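Side-chain contacts in carboxynorspermidine decarboxylase (Campylobacter jejuni subsp. jejuni 81116, PDB 3N29), which uses pyridoxal-5'-phosphate, probably to decarboxylate carboxynorspermidine to norspermidine, the polyamine bound in this crystal: residues Asp52-Asn57 / Ser82-Ile87; Glu59-Val64 / Glu272-Gln277; Leu74-Phe79 / Ala103-Glu108; Tyr378-Asn383 / Pro392-Leu397. All coordinates share one frame; numbering follows the deposited sequence.

Contact 1 (Asp52-Asn57 / Ser82-Ile87)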
# COMPACT_ATOMS: atom_id res chain seq x y z
N ASP A 52 11.31 18.98 -17.55
CA ASP A 52 12.71 19.28 -17.76
C ASP A 52 13.64 18.24 -17.08
O ASP A 52 14.67 17.87 -17.63
CB ASP A 52 13.11 20.70 -17.30
CG ASP A 52 12.57 21.84 -18.23
OD1 ASP A 52 12.32 21.58 -19.44
OD2 ASP A 52 12.33 22.96 -17.71
N LYS A 53 13.30 17.82 -15.86
CA LYS A 53 14.10 16.83 -15.13
C LYS A 53 13.98 15.46 -15.73
O LYS A 53 14.98 14.72 -15.85
CB LYS A 53 13.65 16.76 -13.67
CG LYS A 53 13.75 18.14 -12.96
CD LYS A 53 15.07 18.39 -12.31
CE LYS A 53 15.03 19.69 -11.40
NZ LYS A 53 13.95 19.62 -10.35
N LEU A 54 12.76 15.09 -16.13
CA LEU A 54 12.54 13.82 -16.76
C LEU A 54 13.36 13.75 -18.07
O LEU A 54 14.04 12.73 -18.38
CB LEU A 54 11.10 13.61 -17.14
CG LEU A 54 10.66 12.35 -17.90
CD1 LEU A 54 11.13 11.09 -17.11
CD2 LEU A 54 9.20 12.23 -18.24
N ARG A 55 13.27 14.83 -18.82
CA ARG A 55 14.02 14.84 -20.11
C ARG A 55 15.53 14.73 -19.94
O ARG A 55 16.15 14.07 -20.77
CB ARG A 55 13.63 16.05 -20.99
CG ARG A 55 12.30 15.93 -21.66
CD ARG A 55 11.97 17.16 -22.56
NE ARG A 55 10.68 17.06 -23.19
CZ ARG A 55 10.47 16.35 -24.29
NH1 ARG A 55 11.47 15.67 -24.86
NH2 ARG A 55 9.28 16.32 -24.82
N LYS A 56 16.10 15.35 -18.92
CA LYS A 56 17.51 15.24 -18.57
C LYS A 56 17.90 13.80 -18.27
O LYS A 56 18.91 13.30 -18.73
CB LYS A 56 17.88 16.14 -17.38
CG LYS A 56 18.13 17.60 -17.85
CD LYS A 56 18.55 18.59 -16.76
CE LYS A 56 19.73 19.51 -17.24
NZ LYS A 56 19.65 20.01 -18.68
N ASN A 57 17.10 13.11 -17.44
CA ASN A 57 17.33 11.68 -17.23
C ASN A 57 17.26 10.83 -18.51
O ASN A 57 18.09 9.97 -18.73
CB ASN A 57 16.29 11.07 -16.22
CG ASN A 57 16.46 11.60 -14.79
OD1 ASN A 57 17.33 12.37 -14.51
ND2 ASN A 57 15.58 11.16 -13.90
N SER A 82 1.43 8.35 -16.57
CA SER A 82 0.75 8.18 -17.85
C SER A 82 1.02 9.41 -18.70
O SER A 82 1.31 9.31 -19.90
CB SER A 82 -0.74 7.98 -17.59
OG SER A 82 -1.25 9.13 -16.96
N GLY A 83 1.04 10.58 -18.06
CA GLY A 83 1.29 11.83 -18.75
C GLY A 83 2.66 12.03 -19.32
O GLY A 83 2.90 13.00 -20.03
N ALA A 84 3.56 11.12 -19.02
CA ALA A 84 4.96 11.25 -19.40
C ALA A 84 5.38 10.14 -20.35
O ALA A 84 6.50 10.11 -20.78
CB ALA A 84 5.81 11.14 -18.17
N MET A 85 4.49 9.18 -20.62
CA MET A 85 4.89 8.02 -21.42
C MET A 85 5.32 8.45 -22.85
O MET A 85 6.27 7.94 -23.37
CB MET A 85 3.81 6.98 -21.42
CG MET A 85 3.58 6.32 -20.01
SD MET A 85 5.00 5.30 -19.45
CE MET A 85 4.50 3.99 -20.38
N LYS A 86 4.64 9.41 -23.47
CA LYS A 86 5.03 9.77 -24.82
C LYS A 86 6.41 10.46 -24.82
O LYS A 86 7.26 10.22 -25.74
CB LYS A 86 3.97 10.63 -25.49
CG LYS A 86 4.35 10.95 -26.92
CD LYS A 86 3.32 11.75 -27.67
CE LYS A 86 3.83 11.89 -29.13
NZ LYS A 86 2.73 12.19 -30.05
N ILE A 87 6.66 11.26 -23.77
CA ILE A 87 7.95 11.91 -23.61
C ILE A 87 9.04 10.86 -23.46
O ILE A 87 10.07 10.86 -24.16
CB ILE A 87 7.97 12.85 -22.41
CG1 ILE A 87 7.14 14.09 -22.69
CG2 ILE A 87 9.41 13.29 -22.07
CD1 ILE A 87 6.75 14.79 -21.41
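The first torsion of L54 (chi1 176°) sets CG opposite the backbone N, and this carries methyl CD2 from its helix across to A84 and I87. On the other side, chi1 of I87 (-71°) turns CG1 to the side of its own N and leaves CG2 facing the helix of L54 and R55. The tightest touch is between methyls: L54 CD2 lies 3.6 Å from A84 CB. The same L54 CD2 rests 4.0 Å from I87 CG2, so one leucine methyl touches both A84, just before helix 85-91, and I87 in its first turn.

R55 reaches the same isoleucine from the flank. Its chain, straight from CG to NE, passes I87 at about a right angle, and I87 CG2 sits 3.9 Å above the guanidinium plane, over its centre. R55 NH2 also comes within 3.8 Å of I87 CG1. In the barrel's order, helix 51-68 leads into the first strand, 71-75, and helix 85-91 belongs to the beta-alpha-beta crossover from that strand to 94-97; the contact thus joins two helices of the outer layer of an eight-stranded beta/alpha barrel.

Polar partners hold the guanidinium over the isoleucine. NE forms a salt bridge with E51, one turn back in its own helix, while NH1 reaches E90 and the hydroxyl of Y91, both on the helix of I87. The apolar methyl on its face and the charges around its rim should together restrict its rotation. M85 points away from this interface, and its side chain packs on L76 and F105.

Contact 2 (Glu59-Val64 / Glu272-Gln277). With PLP (pyridoxal-5'-phosphate), chain C; NSD (N-(3-aminopropyl)propane-1,3-diamine), chain D.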
# COMPACT_ATOMS: atom_id res chain seq x y z
N GLU A 59 17.62 11.84 -21.65
CA GLU A 59 18.75 12.21 -22.53
C GLU A 59 19.94 11.33 -22.21
O GLU A 59 20.56 10.73 -23.10
CB GLU A 59 19.19 13.66 -22.33
CG GLU A 59 18.32 14.66 -23.01
CD GLU A 59 18.63 16.15 -22.62
OE1 GLU A 59 19.66 16.45 -21.98
OE2 GLU A 59 17.82 17.03 -22.98
N LEU A 60 20.24 11.23 -20.90
CA LEU A 60 21.35 10.46 -20.40
C LEU A 60 21.22 8.97 -20.70
O LEU A 60 22.19 8.35 -21.14
CB LEU A 60 21.60 10.75 -18.89
CG LEU A 60 22.77 10.05 -18.20
CD1 LEU A 60 24.17 10.44 -18.91
CD2 LEU A 60 22.83 10.40 -16.69
N LEU A 61 20.04 8.40 -20.47
CA LEU A 61 19.77 6.99 -20.78
C LEU A 61 19.83 6.75 -22.30
O LEU A 61 20.32 5.71 -22.75
CB LEU A 61 18.37 6.56 -20.26
CG LEU A 61 18.23 6.69 -18.71
CD1 LEU A 61 16.79 6.54 -18.31
CD2 LEU A 61 19.08 5.64 -18.08
N ALA A 62 19.29 7.66 -23.07
CA ALA A 62 19.48 7.62 -24.56
C ALA A 62 20.96 7.69 -24.97
O ALA A 62 21.35 6.99 -25.88
CB ALA A 62 18.66 8.72 -25.26
N SER A 63 21.79 8.47 -24.28
CA SER A 63 23.24 8.53 -24.50
C SER A 63 23.94 7.17 -24.28
O SER A 63 24.87 6.76 -25.02
CB SER A 63 23.87 9.57 -23.59
OG SER A 63 25.14 9.95 -24.09
N VAL A 64 23.53 6.46 -23.23
CA VAL A 64 24.05 5.11 -22.98
C VAL A 64 23.71 4.21 -24.12
O VAL A 64 24.54 3.43 -24.53
CB VAL A 64 23.44 4.55 -21.65
CG1 VAL A 64 23.72 3.06 -21.45
CG2 VAL A 64 24.01 5.36 -20.58
N GLU A 272 13.55 3.05 -11.71
CA GLU A 272 13.87 4.16 -10.82
C GLU A 272 14.74 5.22 -11.46
O GLU A 272 14.46 6.39 -11.30
CB GLU A 272 14.52 3.63 -9.56
CG GLU A 272 14.96 4.69 -8.61
CD GLU A 272 15.36 4.13 -7.26
OE1 GLU A 272 15.21 2.93 -6.98
OE2 GLU A 272 15.92 4.90 -6.53
N ALA A 273 15.66 4.81 -12.31
CA ALA A 273 16.54 5.72 -13.00
C ALA A 273 15.80 6.71 -13.89
O ALA A 273 16.22 7.82 -14.05
CB ALA A 273 17.53 4.96 -13.79
N VAL A 274 14.74 6.27 -14.52
CA VAL A 274 13.92 7.16 -15.31
C VAL A 274 13.26 8.25 -14.47
O VAL A 274 13.27 9.36 -14.84
CB VAL A 274 12.88 6.39 -16.11
CG1 VAL A 274 12.02 7.28 -16.86
CG2 VAL A 274 13.55 5.42 -17.04
N GLY A 275 12.72 7.86 -13.32
CA GLY A 275 11.99 8.75 -12.45
C GLY A 275 12.77 9.48 -11.38
O GLY A 275 12.23 10.28 -10.69
N TRP A 276 14.05 9.21 -11.29
CA TRP A 276 14.89 9.68 -10.22
C TRP A 276 14.97 11.19 -10.20
O TRP A 276 15.43 11.80 -11.12
CB TRP A 276 16.31 9.07 -10.35
CG TRP A 276 17.27 9.55 -9.35
CD1 TRP A 276 18.22 10.48 -9.52
CD2 TRP A 276 17.36 9.16 -7.99
NE1 TRP A 276 18.89 10.70 -8.38
CE2 TRP A 276 18.38 9.89 -7.42
CE3 TRP A 276 16.65 8.26 -7.20
CZ2 TRP A 276 18.73 9.75 -6.10
CZ3 TRP A 276 17.00 8.13 -5.90
CH2 TRP A 276 18.03 8.86 -5.36
N GLN A 277 14.53 11.75 -9.09
CA GLN A 277 14.54 13.18 -8.87
C GLN A 277 13.82 13.95 -10.00
O GLN A 277 14.26 14.98 -10.39
CB GLN A 277 15.95 13.69 -8.61
CG GLN A 277 16.55 13.06 -7.42
CD GLN A 277 17.87 13.60 -6.99
OE1 GLN A 277 18.56 14.26 -7.72
NE2 GLN A 277 18.25 13.27 -5.79
N1 PLP C . 13.40 -5.50 -14.41
C2 PLP C . 12.84 -6.36 -13.51
C2A PLP C . 12.63 -7.81 -13.88
C3 PLP C . 12.42 -5.84 -12.25
O3 PLP C . 11.82 -6.69 -11.32
C4 PLP C . 12.59 -4.48 -11.94
C4A PLP C . 12.09 -3.94 -10.60
C5 PLP C . 13.22 -3.63 -12.86
C6 PLP C . 13.62 -4.19 -14.10
C5A PLP C . 13.45 -2.17 -12.58
O4P PLP C . 14.15 -1.97 -11.38
P PLP C . 14.60 -0.54 -10.89
O1P PLP C . 13.35 0.32 -10.88
O2P PLP C . 15.61 0.01 -11.93
O3P PLP C . 15.29 -0.68 -9.61
C1 NSD D . 13.61 -0.40 -6.97
N1 NSD D . 14.77 0.43 -7.10
C2 NSD D . 13.87 -1.63 -6.17
N2 NSD D . 11.76 -2.71 -5.88
C3 NSD D . 12.90 -2.72 -6.44
N3 NSD D . 8.93 -0.02 -3.90
C4 NSD D . 11.32 -1.84 -5.07
C5 NSD D . 9.92 -2.06 -4.58
C6 NSD D . 9.59 -1.18 -3.40
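L61 and V274 meet methyl to methyl: L61 CD1 lies 3.7 Å from V274 CG2, and the two side chains cross at about a right angle. With chi1 at -61°, L61 leans its CG to the side of its own N and brings CD1 over the short helix 272-275. Beyond the V274 methyl, the leucine also approaches the V274 backbone, with CD1 4.2 Å from V274 CA.

The next shell is the helix start. E272 N donates to phosphate oxygen O1P of PLP at 2.9 Å (N-H...O 155°), and G271 N and G238 N also bond PLP, so the phosphate lies at the amino end of this helix, where the dipole probably favours an anion. The E272 side chain runs extended, and its OE1 accepts from NSD N1 at a short 2.5 Å; D308 holds the polyamine too.

The T242 hydroxyl bonds to the A273 carbonyl, and the far end of the turn is fixed by N57, whose ND2 donates to the carbonyls of V274 and W276. Helix 272-275 follows barrel strand 265-268, and helix 51-68, which precedes strand 71-75, lies against it, so the contact lies where the last and first strands of the barrel close up.

Contact 3 (Leu74-Phe79 / Ala103-Glu108); sequences LALKGF and AKFAKE. With PLP (pyridoxal-5'-phosphate), chain C.
The F105 ring takes L76 at its CD2-CE2 side, methyl CD2 of L76 lying 3.9 Å from both F105 CD2 and F105 CE2. The same ring meets Y414 of the second subunit edge-to-face and Y109 at about 40° between planes, with M85 also against it. The cofactor ring is the other flat group: A75 CB stands 3.7 Å from C5 of PLP and 3.3 Å from its C5A, so the alanine methyl packs beside the phosphate-bearing arm.

L76 divides its branches between two helix residues. Its other methyl, CD1, reaches A106 CB at 4.0 Å, one position along the helix from F105. F105 extends its ring toward the strand end with chi1 at -171°, and C95 and C97 of the next strand fill in beside L76 and A106.

Next to L76, K77 turns away from the helix, toward the cofactor. Its NZ is joined covalently to C4A of PLP at 1.5 Å; a lysine-PLP linkage is expected in this family, though the modelled length does not define its bond order. Strand 71-75 is the first strand of the barrel, and K77 follows two residues after its end, while L76, just past the strand end, packs on helix 100-109, the arrangement of fold-type III PLP decarboxylases.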
# COMPACT_ATOMS: atom_id res chain seq x y z
N LEU A 74 11.93 1.24 -20.32
CA LEU A 74 11.39 1.74 -19.05
C LEU A 74 10.78 0.52 -18.36
O LEU A 74 9.83 -0.07 -18.87
CB LEU A 74 10.29 2.77 -19.29
CG LEU A 74 9.31 3.11 -18.10
CD1 LEU A 74 10.15 3.62 -16.97
CD2 LEU A 74 8.17 4.11 -18.62
N ALA A 75 11.25 0.20 -17.15
CA ALA A 75 10.55 -0.80 -16.30
C ALA A 75 9.35 -0.14 -15.57
O ALA A 75 9.54 0.67 -14.70
CB ALA A 75 11.56 -1.37 -15.22
N LEU A 76 8.13 -0.45 -16.01
CA LEU A 76 6.89 0.20 -15.52
C LEU A 76 6.59 -0.02 -13.99
O LEU A 76 5.86 0.81 -13.41
CB LEU A 76 5.67 -0.29 -16.30
CG LEU A 76 5.59 0.36 -17.74
CD1 LEU A 76 4.53 -0.42 -18.55
CD2 LEU A 76 5.21 1.84 -17.73
N LYS A 77 7.19 -1.05 -13.41
CA LYS A 77 7.07 -1.33 -11.98
C LYS A 77 7.25 -0.09 -11.14
O LYS A 77 6.50 0.20 -10.29
CB LYS A 77 8.11 -2.38 -11.50
CG LYS A 77 7.69 -2.90 -10.01
CD LYS A 77 8.63 -3.98 -9.44
CE LYS A 77 9.86 -3.89 -10.28
NZ LYS A 77 11.11 -4.82 -9.84
N GLY A 78 8.29 0.66 -11.39
CA GLY A 78 8.57 1.81 -10.55
C GLY A 78 8.05 3.16 -11.07
O GLY A 78 7.86 4.09 -10.29
N PHE A 79 7.90 3.30 -12.37
CA PHE A 79 7.57 4.58 -12.96
C PHE A 79 6.64 4.34 -14.14
O PHE A 79 7.05 3.69 -15.10
CB PHE A 79 8.83 5.30 -13.43
CG PHE A 79 8.61 6.65 -14.03
CD1 PHE A 79 8.54 7.78 -13.25
CD2 PHE A 79 8.46 6.81 -15.41
CE1 PHE A 79 8.38 9.04 -13.83
CE2 PHE A 79 8.25 8.10 -15.98
CZ PHE A 79 8.22 9.19 -15.18
N ALA A 103 1.55 -4.65 -19.74
CA ALA A 103 1.69 -4.77 -21.22
C ALA A 103 0.63 -3.93 -21.90
O ALA A 103 0.92 -3.18 -22.85
CB ALA A 103 1.63 -6.22 -21.66
N LYS A 104 -0.62 -4.05 -21.46
CA LYS A 104 -1.70 -3.16 -22.02
C LYS A 104 -1.43 -1.68 -21.83
O LYS A 104 -1.73 -0.89 -22.72
CB LYS A 104 -3.08 -3.49 -21.45
CG LYS A 104 -3.61 -4.86 -21.93
CD LYS A 104 -4.76 -5.38 -21.09
CE LYS A 104 -5.97 -4.52 -21.16
NZ LYS A 104 -6.60 -4.67 -22.43
N PHE A 105 -0.89 -1.29 -20.68
CA PHE A 105 -0.53 0.12 -20.41
C PHE A 105 0.59 0.61 -21.36
O PHE A 105 0.51 1.70 -21.99
CB PHE A 105 -0.06 0.21 -18.95
CG PHE A 105 0.15 1.57 -18.46
CD1 PHE A 105 -0.89 2.27 -17.92
CD2 PHE A 105 1.40 2.16 -18.56
CE1 PHE A 105 -0.69 3.56 -17.41
CE2 PHE A 105 1.63 3.45 -18.12
CZ PHE A 105 0.55 4.17 -17.52
N ALA A 106 1.63 -0.20 -21.49
CA ALA A 106 2.69 0.02 -22.47
C ALA A 106 2.14 0.19 -23.88
O ALA A 106 2.44 1.19 -24.56
CB ALA A 106 3.69 -1.19 -22.42
N LYS A 107 1.25 -0.72 -24.29
CA LYS A 107 0.59 -0.60 -25.59
C LYS A 107 -0.19 0.71 -25.73
O LYS A 107 -0.07 1.41 -26.75
CB LYS A 107 -0.31 -1.82 -25.86
CG LYS A 107 -1.12 -1.79 -27.13
CD LYS A 107 -0.18 -1.81 -28.38
CE LYS A 107 -1.01 -1.74 -29.70
NZ LYS A 107 -0.17 -1.70 -30.90
N GLU A 108 -1.00 1.01 -24.75
CA GLU A 108 -1.82 2.18 -24.87
C GLU A 108 -1.09 3.50 -24.84
O GLU A 108 -1.31 4.32 -25.67
CB GLU A 108 -2.89 2.17 -23.79
CG GLU A 108 -3.54 3.48 -23.57
CD GLU A 108 -4.83 3.41 -22.78
OE1 GLU A 108 -5.04 2.47 -22.06
OE2 GLU A 108 -5.63 4.33 -22.88
N1 PLP C . 13.40 -5.50 -14.41
C2 PLP C . 12.84 -6.36 -13.51
C2A PLP C . 12.63 -7.81 -13.88
C3 PLP C . 12.42 -5.84 -12.25
O3 PLP C . 11.82 -6.69 -11.32
C4 PLP C . 12.59 -4.48 -11.94
C4A PLP C . 12.09 -3.94 -10.60
C5 PLP C . 13.22 -3.63 -12.86
C6 PLP C . 13.62 -4.19 -14.10
C5A PLP C . 13.45 -2.17 -12.58
O4P PLP C . 14.15 -1.97 -11.38
P PLP C . 14.60 -0.54 -10.89
O1P PLP C . 13.35 0.32 -10.88
O2P PLP C . 15.61 0.01 -11.93
O3P PLP C . 15.29 -0.68 -9.61

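Contact 4 (Tyr378-Asn383 / Pro392-Leu397). With NSD (N-(3-aminopropyl)propane-1,3-diamine), chain D; PLP (pyridoxal-5'-phosphate), chain C.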
# COMPACT_ATOMS: atom_id res chain seq x y z
N TYR A 378 8.13 4.65 -7.48
CA TYR A 378 7.75 3.74 -6.36
C TYR A 378 6.88 4.46 -5.35
O TYR A 378 7.00 4.27 -4.13
CB TYR A 378 9.02 3.11 -5.70
CG TYR A 378 9.71 2.16 -6.66
CD1 TYR A 378 9.25 0.84 -6.80
CD2 TYR A 378 10.78 2.55 -7.44
CE1 TYR A 378 9.82 -0.03 -7.62
CE2 TYR A 378 11.36 1.68 -8.35
CZ TYR A 378 10.87 0.38 -8.43
OH TYR A 378 11.44 -0.50 -9.26
N THR A 379 5.99 5.33 -5.87
CA THR A 379 5.05 6.03 -5.02
C THR A 379 3.64 5.83 -5.58
O THR A 379 2.84 5.02 -5.10
CB THR A 379 5.34 7.57 -4.95
OG1 THR A 379 5.63 8.07 -6.30
CG2 THR A 379 6.51 7.82 -3.98
N ILE A 380 3.36 6.61 -6.60
CA ILE A 380 2.06 6.58 -7.31
C ILE A 380 1.64 5.16 -7.64
O ILE A 380 0.49 4.76 -7.36
CB ILE A 380 2.12 7.43 -8.59
CG1 ILE A 380 2.47 8.89 -8.25
CG2 ILE A 380 0.78 7.38 -9.34
CD1 ILE A 380 3.06 9.66 -9.45
N VAL A 381 2.58 4.39 -8.20
CA VAL A 381 2.31 3.01 -8.62
C VAL A 381 1.88 2.10 -7.48
O VAL A 381 1.39 0.99 -7.76
CB VAL A 381 3.58 2.38 -9.29
CG1 VAL A 381 3.90 3.15 -10.64
CG2 VAL A 381 4.82 2.38 -8.34
N LYS A 382 2.06 2.51 -6.24
CA LYS A 382 1.73 1.64 -5.15
C LYS A 382 0.99 2.35 -4.05
O LYS A 382 1.02 1.91 -2.87
CB LYS A 382 2.96 0.92 -4.61
CG LYS A 382 4.00 1.80 -3.98
CD LYS A 382 5.39 1.00 -4.00
CE LYS A 382 5.41 -0.45 -3.46
NZ LYS A 382 5.38 -0.58 -1.96
N ASN A 383 0.34 3.44 -4.39
CA ASN A 383 -0.43 4.19 -3.41
C ASN A 383 -1.85 3.67 -3.20
O ASN A 383 -2.32 2.74 -3.92
CB ASN A 383 -0.33 5.68 -3.58
CG ASN A 383 -1.13 6.25 -4.78
OD1 ASN A 383 -1.91 5.55 -5.40
ND2 ASN A 383 -0.89 7.56 -5.09
N PRO A 392 -3.56 12.10 -4.00
CA PRO A 392 -2.91 13.27 -4.64
C PRO A 392 -3.19 13.20 -6.12
O PRO A 392 -3.09 12.12 -6.67
CB PRO A 392 -1.42 13.07 -4.33
CG PRO A 392 -1.45 12.11 -3.09
CD PRO A 392 -2.56 11.17 -3.47
N ASN A 393 -3.48 14.36 -6.73
CA ASN A 393 -3.61 14.46 -8.16
C ASN A 393 -2.23 14.31 -8.81
O ASN A 393 -1.20 14.47 -8.16
CB ASN A 393 -4.26 15.79 -8.57
CG ASN A 393 -5.71 15.95 -8.04
OD1 ASN A 393 -6.48 15.00 -8.02
ND2 ASN A 393 -6.04 17.17 -7.60
N LEU A 394 -2.27 13.91 -10.05
CA LEU A 394 -1.07 13.82 -10.89
C LEU A 394 -0.99 15.03 -11.80
O LEU A 394 -1.91 15.30 -12.56
CB LEU A 394 -1.12 12.53 -11.67
CG LEU A 394 -1.35 11.21 -10.96
CD1 LEU A 394 -1.16 10.03 -12.01
CD2 LEU A 394 -0.54 11.05 -9.69
N MET A 395 0.12 15.75 -11.74
CA MET A 395 0.32 16.94 -12.53
C MET A 395 1.70 16.93 -13.17
O MET A 395 2.63 16.26 -12.67
CB MET A 395 0.18 18.20 -11.63
CG MET A 395 -1.16 18.29 -10.79
SD MET A 395 -1.30 19.92 -9.92
CE MET A 395 -2.19 20.76 -11.20
N LEU A 396 1.81 17.69 -14.23
CA LEU A 396 2.99 17.83 -15.06
C LEU A 396 3.35 19.28 -15.15
O LEU A 396 2.59 20.07 -15.67
CB LEU A 396 2.74 17.22 -16.45
CG LEU A 396 3.97 17.38 -17.37
CD1 LEU A 396 5.07 16.49 -16.90
CD2 LEU A 396 3.65 17.16 -18.85
N LEU A 397 4.54 19.66 -14.69
CA LEU A 397 5.08 20.97 -14.96
C LEU A 397 5.88 20.85 -16.23
O LEU A 397 6.94 20.24 -16.26
CB LEU A 397 6.00 21.45 -13.81
CG LEU A 397 6.65 22.82 -13.97
CD1 LEU A 397 5.55 23.90 -13.97
CD2 LEU A 397 7.70 23.13 -12.82
C1 NSD D . 13.61 -0.40 -6.97
N1 NSD D . 14.77 0.43 -7.10
C2 NSD D . 13.87 -1.63 -6.17
N2 NSD D . 11.76 -2.71 -5.88
C3 NSD D . 12.90 -2.72 -6.44
N3 NSD D . 8.93 -0.02 -3.90
C4 NSD D . 11.32 -1.84 -5.07
C5 NSD D . 9.92 -2.06 -4.58
C6 NSD D . 9.59 -1.18 -3.40
N1 PLP C . 13.40 -5.50 -14.41
C2 PLP C . 12.84 -6.36 -13.51
C2A PLP C . 12.63 -7.81 -13.88
C3 PLP C . 12.42 -5.84 -12.25
O3 PLP C . 11.82 -6.69 -11.32
C4 PLP C . 12.59 -4.48 -11.94
C4A PLP C . 12.09 -3.94 -10.60
C5 PLP C . 13.22 -3.63 -12.86
C6 PLP C . 13.62 -4.19 -14.10
C5A PLP C . 13.45 -2.17 -12.58
O4P PLP C . 14.15 -1.97 -11.38
P PLP C . 14.60 -0.54 -10.89
O1P PLP C . 13.35 0.32 -10.88
O2P PLP C . 15.61 0.01 -11.93
O3P PLP C . 15.29 -0.68 -9.61
O HOH W 1 -2.40 9.39 -6.77
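P392 begins the second segment beside N383, its CD 4.3 Å from N383 ND2. The carbonyl behind it does more: a water accepts from N383 ND2 at 2.9 Å and donates to P392 O at 2.8 Å, bridging the two chain segments. The amide of N383 has further partners, since ND2 also bonds Y47 OH and OD1 takes R417 of the second subunit.

N393 passes its side chain to the far side, where OD1 accepts from F409 N, while its backbone pairs with strand 46-50. L394 then points toward the loop. Its chi1 of -52° puts CG opposite the carbonyl carbon, and a single methyl, CD2, nestles into the side of I380. L394 CD2 is 3.9 Å from both I380 CD1 and I380 CG2, so the leucine touches both branches of the isoleucine. Y47 covers the pair, and N418 of the second subunit packs on L394. M395 faces the other way, onto A46 and L403.

The loop held here, 378-383, runs into the ligand site. Y378 OH donates to PLP O1P at 2.6 Å, the oxygen lying in the plane of the phenol ring at its edge. K382 curls beside the polyamine, its CE 3.6 Å from N3 of NSD, and salt-bridges D308 of its own chain and E303 of the second subunit. Strand 393-397 of the C-terminal sheet domain thereby packs on the loop that carries Y378 and K382 into an active site shared across the dimer interface, as in related barrel decarboxylases.

Contacts 1, 2 and 3 lie in the barrel around strand 71-75, and contact 4 lies in the sheet domain and meets the barrel through G78 O and Y378 N, 2.9 Å apart, a probable hydrogen bond with contact 3. Contacts 1 and 2 share helix 51-68, their centres about 10 Å apart, while M85 joins contact 1 to contact 3 through its CE, 3.5 Å from L76 CD2. F79 bridges contacts 2 and 3, its CD2 3.9 Å from V274 CG1. Contacts 2, 3 and 4 each reach PLP, and contacts 2 and 4 also touch NSD, whereas in contact 1 the L54 side chain stays about 13 Å from the cofactor.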